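Local coordinates for protein endostatin (Mus musculus, PDB 1KOE) that inhibits angiogenesis as the C-terminal fragment of the collagen XVIII alpha1 chain and probably binds heparin, at residues A23-Q26 with C27-A31; T134-T137 with G138-G141; L44-R47 with L48-L51. All coordinates share one frame; numbering follows the deposited sequence.

Interaction 1. Residues A23-Q26 with C27-A31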
loop_
_atom_site.group_PDB
_atom_site.type_symbol
_atom_site.label_atom_id
_atom_site.label_comp_id
_atom_site.label_asym_id
_atom_site.label_seq_id
_atom_site.Cartn_x
_atom_site.Cartn_y
_atom_site.Cartn_z
ATOM N N ALA A 23 1.251 7.032 9.390
ATOM C CA ALA A 23 1.640 6.076 8.349
ATOM C C ALA A 23 2.671 6.693 7.400
ATOM O O ALA A 23 3.686 6.072 7.084
ATOM C CB ALA A 23 0.416 5.610 7.571
ATOM N N ASP A 24 2.413 7.913 6.951
ATOM C CA ASP A 24 3.349 8.605 6.059
ATOM C C ASP A 24 4.708 8.794 6.732
ATOM O O ASP A 24 5.750 8.674 6.086
ATOM C CB ASP A 24 2.805 9.987 5.648
ATOM C CG ASP A 24 1.829 9.933 4.462
ATOM O OD1 ASP A 24 1.697 8.869 3.829
ATOM O OD2 ASP A 24 1.208 10.980 4.138
ATOM N N PHE A 25 4.716 9.086 8.034
ATOM C CA PHE A 25 5.980 9.275 8.742
ATOM C C PHE A 25 6.767 7.943 8.808
ATOM O O PHE A 25 8.001 7.924 8.714
ATOM C CB PHE A 25 5.732 9.839 10.145
ATOM C CG PHE A 25 6.986 10.131 10.900
ATOM C CD1 PHE A 25 8.016 10.853 10.306
ATOM C CD2 PHE A 25 7.140 9.699 12.204
ATOM C CE1 PHE A 25 9.199 11.148 11.018
ATOM C CE2 PHE A 25 8.309 9.986 12.921
ATOM C CZ PHE A 25 9.337 10.710 12.327
ATOM N N GLN A 26 6.058 6.827 8.994
ATOM C CA GLN A 26 6.716 5.519 9.023
ATOM C C GLN A 26 7.391 5.254 7.668
ATOM O O GLN A 26 8.538 4.806 7.632
ATOM C CB GLN A 26 5.715 4.417 9.377
ATOM C CG GLN A 26 5.363 4.381 10.856
ATOM C CD GLN A 26 6.602 4.214 11.731
ATOM O OE1 GLN A 26 7.364 3.252 11.573
ATOM N NE2 GLN A 26 6.833 5.172 12.633
ATOM N N CYS A 27 6.682 5.527 6.570
ATOM C CA CYS A 27 7.248 5.349 5.231
ATOM C C CYS A 27 8.517 6.202 5.073
ATOM O O CYS A 27 9.525 5.744 4.523
ATOM C CB CYS A 27 6.232 5.739 4.154
ATOM S SG CYS A 27 4.849 4.561 3.968
ATOM N N PHE A 28 8.453 7.441 5.547
ATOM C CA PHE A 28 9.587 8.370 5.486
ATOM C C PHE A 28 10.785 7.818 6.265
ATOM O O PHE A 28 11.907 7.739 5.747
ATOM C CB PHE A 28 9.174 9.735 6.073
ATOM C CG PHE A 28 10.319 10.715 6.206
ATOM C CD1 PHE A 28 11.089 10.754 7.364
ATOM C CD2 PHE A 28 10.630 11.589 5.163
ATOM C CE1 PHE A 28 12.161 11.647 7.484
ATOM C CE2 PHE A 28 11.707 12.491 5.280
ATOM C CZ PHE A 28 12.461 12.507 6.439
ATOM N N GLN A 29 10.543 7.433 7.515
ATOM C CA GLN A 29 11.600 6.915 8.370
ATOM C C GLN A 29 12.259 5.651 7.835
ATOM O O GLN A 29 13.496 5.555 7.764
ATOM C CB GLN A 29 11.064 6.639 9.775
ATOM C CG GLN A 29 10.897 7.884 10.596
ATOM C CD GLN A 29 12.240 8.592 10.847
ATOM O OE1 GLN A 29 12.814 8.468 11.930
ATOM N NE2 GLN A 29 12.744 9.323 9.847
ATOM N N GLN A 30 11.441 4.693 7.416
ATOM C CA GLN A 30 11.981 3.432 6.946
ATOM C C GLN A 30 12.723 3.498 5.624
ATOM O O GLN A 30 13.718 2.784 5.430
ATOM C CB GLN A 30 10.895 2.373 6.980
ATOM C CG GLN A 30 10.440 2.158 8.402
ATOM C CD GLN A 30 9.393 1.070 8.552
ATOM O OE1 GLN A 30 9.302 0.165 7.723
ATOM N NE2 GLN A 30 8.613 1.138 9.629
ATOM N N ALA A 31 12.295 4.394 4.744
ATOM C CA ALA A 31 12.981 4.569 3.454
ATOM C C ALA A 31 14.361 5.211 3.696
ATOM O O ALA A 31 15.369 4.807 3.113
ATOM C CB ALA A 31 12.144 5.451 2.510
#
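Gln30 reaches back one turn to Gln26, and the two are joined twice, once through the backbone and once through the side-chain amides. In the main chain Gln30 N donates to Gln26 O at 2.9 Å. At the side-chain level Gln30 NE2 donates to Gln26 OE1 at 3.1 Å, but this second bond is bent, with an N-H...O angle of 138° and the two amide planes steeply turned against each other. Gln26 can meet its partner because its chain folds at chi2 (-57°), whereas Gln30 runs extended beyond CG. The oxygen of the same Gln30 amide, OE1, accepts from the backbone N of Asn10, so both ends of that amide are engaged and its rotation is fixed.

The other backbone bonds between the two segments follow helix 19-33: Cys27 N to Ala23 O (3.1 Å), Phe28 N to Asp24 O (3.0 Å) and Gln29 N to Phe25 O (2.9 Å). The Asp24 carboxylate is held by strand 40-42, OD2 forming a salt bridge with Arg41 and OD1 accepting from Ala42 N, while Cys27 SG is disulfide-bonded to Cys167.

On another side of the helix, Gln29 CG sits over one face of the Phe25 ring, 3.9 Å from its centroid, a CH-pi contact in which the amide lies nearly parallel to the ring (5° between planes). Phe28 CD1 approaches Phe25 CE1 obliquely at 4.1 Å.

The chemistry thus divides the helix by side: aromatic and aliphatic surfaces meet around Phe25, whereas Asp24, Cys27 and Gln30 tie it to strands 40-42 and 166-169 and to the loop at Asn10 by charge, disulfide and amide.

Interaction 2. Residues T134-T137 with G138-G141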
loop_
_atom_site.group_PDB
_atom_site.type_symbol
_atom_site.label_atom_id
_atom_site.label_comp_id
_atom_site.label_asym_id
_atom_site.label_seq_id
_atom_site.Cartn_x
_atom_site.Cartn_y
_atom_site.Cartn_z
ATOM N N THR A 134 -8.222 4.236 14.400
ATOM C CA THR A 134 -8.733 3.288 15.368
ATOM C C THR A 134 -8.413 1.842 15.044
ATOM O O THR A 134 -8.303 1.472 13.873
ATOM C CB THR A 134 -10.271 3.419 15.498
ATOM O OG1 THR A 134 -10.726 2.649 16.630
ATOM C CG2 THR A 134 -10.956 2.921 14.228
ATOM N N GLU A 135 -8.228 1.045 16.087
ATOM C CA GLU A 135 -7.985 -0.380 15.928
ATOM C C GLU A 135 -9.093 -1.177 16.653
ATOM O O GLU A 135 -8.932 -2.366 16.946
ATOM C CB GLU A 135 -6.585 -0.778 16.418
ATOM C CG GLU A 135 -6.279 -0.543 17.909
ATOM C CD GLU A 135 -5.064 -1.353 18.346
ATOM O OE1 GLU A 135 -3.941 -1.021 17.912
ATOM O OE2 GLU A 135 -5.229 -2.350 19.086
ATOM N N THR A 136 -10.228 -0.527 16.901
ATOM C CA THR A 136 -11.359 -1.181 17.567
ATOM C C THR A 136 -11.896 -2.316 16.681
ATOM O O THR A 136 -11.851 -2.212 15.440
ATOM C CB THR A 136 -12.481 -0.166 17.877
ATOM O OG1 THR A 136 -13.450 -0.773 18.737
ATOM C CG2 THR A 136 -13.164 0.293 16.610
ATOM N N THR A 137 -12.413 -3.391 17.294
ATOM C CA THR A 137 -12.901 -4.522 16.493
ATOM C C THR A 137 -14.122 -4.263 15.630
ATOM O O THR A 137 -14.280 -4.889 14.580
ATOM C CB THR A 137 -13.181 -5.793 17.329
ATOM O OG1 THR A 137 -14.270 -5.556 18.229
ATOM C CG2 THR A 137 -11.957 -6.211 18.110
ATOM N N GLY A 138 -14.982 -3.356 16.079
ATOM C CA GLY A 138 -16.188 -3.036 15.346
ATOM C C GLY A 138 -16.003 -2.162 14.126
ATOM O O GLY A 138 -16.857 -2.163 13.242
ATOM N N ALA A 139 -14.921 -1.398 14.057
ATOM C CA ALA A 139 -14.709 -0.540 12.893
ATOM C C ALA A 139 -14.032 -1.341 11.774
ATOM O O ALA A 139 -13.341 -2.325 12.058
ATOM C CB ALA A 139 -13.855 0.650 13.275
ATOM N N THR A 140 -14.230 -0.927 10.521
ATOM C CA THR A 140 -13.604 -1.633 9.409
ATOM C C THR A 140 -12.762 -0.760 8.494
ATOM O O THR A 140 -12.928 0.471 8.422
ATOM C CB THR A 140 -14.624 -2.391 8.504
ATOM O OG1 THR A 140 -15.468 -1.453 7.831
ATOM C CG2 THR A 140 -15.457 -3.372 9.323
ATOM N N GLY A 141 -11.883 -1.437 7.764
ATOM C CA GLY A 141 -11.028 -0.795 6.790
ATOM C C GLY A 141 -11.013 -1.693 5.570
ATOM O O GLY A 141 -11.067 -2.919 5.702
#
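Thr136 and Ala139 meet methyl to methyl across a type I beta turn, Thr136 to Ala139, that leads from the loop after helix 129-132 into strand 140-145, the central strand of a three-stranded antiparallel sheet. The first shell is apolar. Thr136 CG2 lies 3.4 Å from Ala139 CB, tighter than usual van der Waals contact, and Thr134 CG2 touches the same CB at 3.8 Å. Two threonine methyls therefore converge on one alanine methyl. Each gets there through the same choice of torsion: the hydroxyl stands opposite the backbone N (chi1 near -170° in both), which places CG2 between N and the carbonyl carbon.

The backbone adds little grip across the turn itself. Ala139 N reaches Thr136 O at 3.5 Å with an N-H...O angle of 143°, a weak bond. The turn is nonetheless plain from its shape: Thr136 CA and Ala139 CA are 5.8 Å apart, and Thr137 and Gly138 occupy the corners, both with helical phi/psi values.

Further out, the loop is held by neighbours. Thr137 O accepts from Ser158 OG, and Ala139 pairs through its backbone with Cys159, itself disulfide-bonded to Cys129. Thr140, the first residue of the strand, bonds through its backbone to Cys129 and through its hydroxyl to Ser127. Glu135 OE1 is hydrogen-bonded to Ser14 OG.

What positions the approach from within is an ST turn: Thr134 OG1 accepts from Thr136 N at 3.2 Å, with the N-H...O angle close to straight at 163°.

Interaction 3. Residues L44-R47 with L48-L51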
loop_
_atom_site.group_PDB
_atom_site.type_symbol
_atom_site.label_atom_id
_atom_site.label_comp_id
_atom_site.label_asym_id
_atom_site.label_seq_id
_atom_site.Cartn_x
_atom_site.Cartn_y
_atom_site.Cartn_z
ATOM N N LEU A 44 -2.494 4.377 0.960
ATOM C CA LEU A 44 -3.777 4.352 1.653
ATOM C C LEU A 44 -4.604 5.563 1.254
ATOM O O LEU A 44 -4.041 6.610 0.927
ATOM C CB LEU A 44 -3.543 4.500 3.178
ATOM C CG LEU A 44 -2.690 3.524 3.999
ATOM C CD1 LEU A 44 -2.356 4.093 5.374
ATOM C CD2 LEU A 44 -3.432 2.205 4.128
ATOM N N SER A 45 -5.932 5.414 1.225
ATOM C CA SER A 45 -6.801 6.576 1.016
ATOM C C SER A 45 -7.044 7.108 2.442
ATOM O O SER A 45 -6.929 6.360 3.419
ATOM C CB SER A 45 -8.148 6.174 0.412
ATOM O OG SER A 45 -8.069 6.027 -0.989
ATOM N N SER A 46 -7.359 8.389 2.578
ATOM C CA SER A 46 -7.647 8.955 3.897
ATOM C C SER A 46 -8.721 10.030 3.718
ATOM O O SER A 46 -9.185 10.255 2.608
ATOM C CB SER A 46 -6.378 9.513 4.560
ATOM O OG SER A 46 -5.716 10.478 3.736
ATOM N N ARG A 47 -9.109 10.695 4.800
ATOM C CA ARG A 47 -10.162 11.703 4.720
ATOM C C ARG A 47 -10.051 12.731 3.598
ATOM O O ARG A 47 -11.028 12.995 2.906
ATOM C CB ARG A 47 -10.328 12.415 6.072
ATOM C CG ARG A 47 -11.340 13.570 6.051
ATOM C CD ARG A 47 -11.801 13.950 7.459
ATOM N NE ARG A 47 -12.499 12.836 8.121
ATOM C CZ ARG A 47 -13.772 12.479 7.905
ATOM N NH1 ARG A 47 -14.535 13.152 7.039
ATOM N NH2 ARG A 47 -14.269 11.403 8.516
ATOM N N LEU A 48 -8.864 13.299 3.411
ATOM C CA LEU A 48 -8.656 14.322 2.392
ATOM C C LEU A 48 -7.876 13.856 1.168
ATOM O O LEU A 48 -7.575 14.649 0.278
ATOM C CB LEU A 48 -7.877 15.472 3.011
ATOM C CG LEU A 48 -8.539 16.118 4.211
ATOM C CD1 LEU A 48 -7.522 17.056 4.835
ATOM C CD2 LEU A 48 -9.809 16.859 3.774
ATOM N N GLN A 49 -7.656 12.561 1.048
ATOM C CA GLN A 49 -6.835 12.084 -0.039
ATOM C C GLN A 49 -7.259 10.744 -0.618
ATOM O O GLN A 49 -7.453 9.792 0.120
ATOM C CB GLN A 49 -5.401 11.958 0.511
ATOM C CG GLN A 49 -4.400 11.285 -0.392
ATOM C CD GLN A 49 -3.653 12.262 -1.273
ATOM O OE1 GLN A 49 -2.623 12.816 -0.865
ATOM N NE2 GLN A 49 -4.127 12.441 -2.507
ATOM N N ASP A 50 -7.437 10.689 -1.930
ATOM C CA ASP A 50 -7.742 9.429 -2.597
ATOM C C ASP A 50 -6.378 8.799 -2.888
ATOM O O ASP A 50 -5.430 9.488 -3.274
ATOM C CB ASP A 50 -8.429 9.666 -3.937
ATOM C CG ASP A 50 -9.797 10.255 -3.785
ATOM O OD1 ASP A 50 -10.568 9.750 -2.946
ATOM O OD2 ASP A 50 -10.109 11.230 -4.492
ATOM N N LEU A 51 -6.268 7.497 -2.691
ATOM C CA LEU A 51 -5.027 6.776 -2.960
ATOM C C LEU A 51 -4.543 7.057 -4.394
ATOM O O LEU A 51 -3.353 7.274 -4.631
ATOM C CB LEU A 51 -5.280 5.277 -2.797
ATOM C CG LEU A 51 -4.262 4.246 -3.297
ATOM C CD1 LEU A 51 -2.907 4.515 -2.668
ATOM C CD2 LEU A 51 -4.762 2.853 -2.908
HETATM O O HOH W 1 -6.127 12.911 4.706
#
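Ser45 holds its hydroxyl beside its own backbone N (chi1 -83°), which carries OG across the turn to Leu51, where it accepts from Leu51 N at 2.9 Å. Ser46 instead tucks OG between its N and carbonyl carbon (chi1 56°), so that OG lies 3.6 Å from Gln49 CB and shares a water with the turn: the water is 2.7 Å from Ser46 OG and accepts from Leu48 N at 3.1 Å.

Ser46 N donates to Gln49 O at 2.8 Å, nearly straight and in the carbonyl plane. The return bond differs in approach: Gln49 N reaches Ser46 O at 3.2 Å from above the carbonyl plane.

Leu51 CD1 comes within 3.7 Å of Leu44 N. Ser45 OG is also hydrogen-bonded to Ser117 OG; Gln49 OE1 is held by Arg41 NH1, and Asp50 OD1 forms a salt bridge with Arg123, while Ser46 touches Ile20 and Thr131 of two helices.

The flanking arms run nearly antiparallel, 160° apart, on either side of a type I beta turn from Ser46 to Gln49, with Arg47 and Leu48 at its corners, in the loop between strands 40-42 and 65-66.

Interactions 1 and 3 are both partly buried, whereas interaction 2 lies at the surface, its centre about 18 Å from the centre of the chain, against about 12 Å for the centres of the other two. Interactions 1 and 3 touch directly, Ala23 CB of the helix packing on Leu44 CD1 at 3.8 Å, and Arg41 serves both by pairing with Asp24 and Gln49. Interaction 2 stands apart, about 11 Å from interaction 1 and about 9 Å from interaction 3 at their nearest atoms. Their chemistry differs accordingly: regular helical bonds with an amide pair in 23-31, serine and water bridging a turn in 44-51, and methyl packing with a weak bond in 134-141.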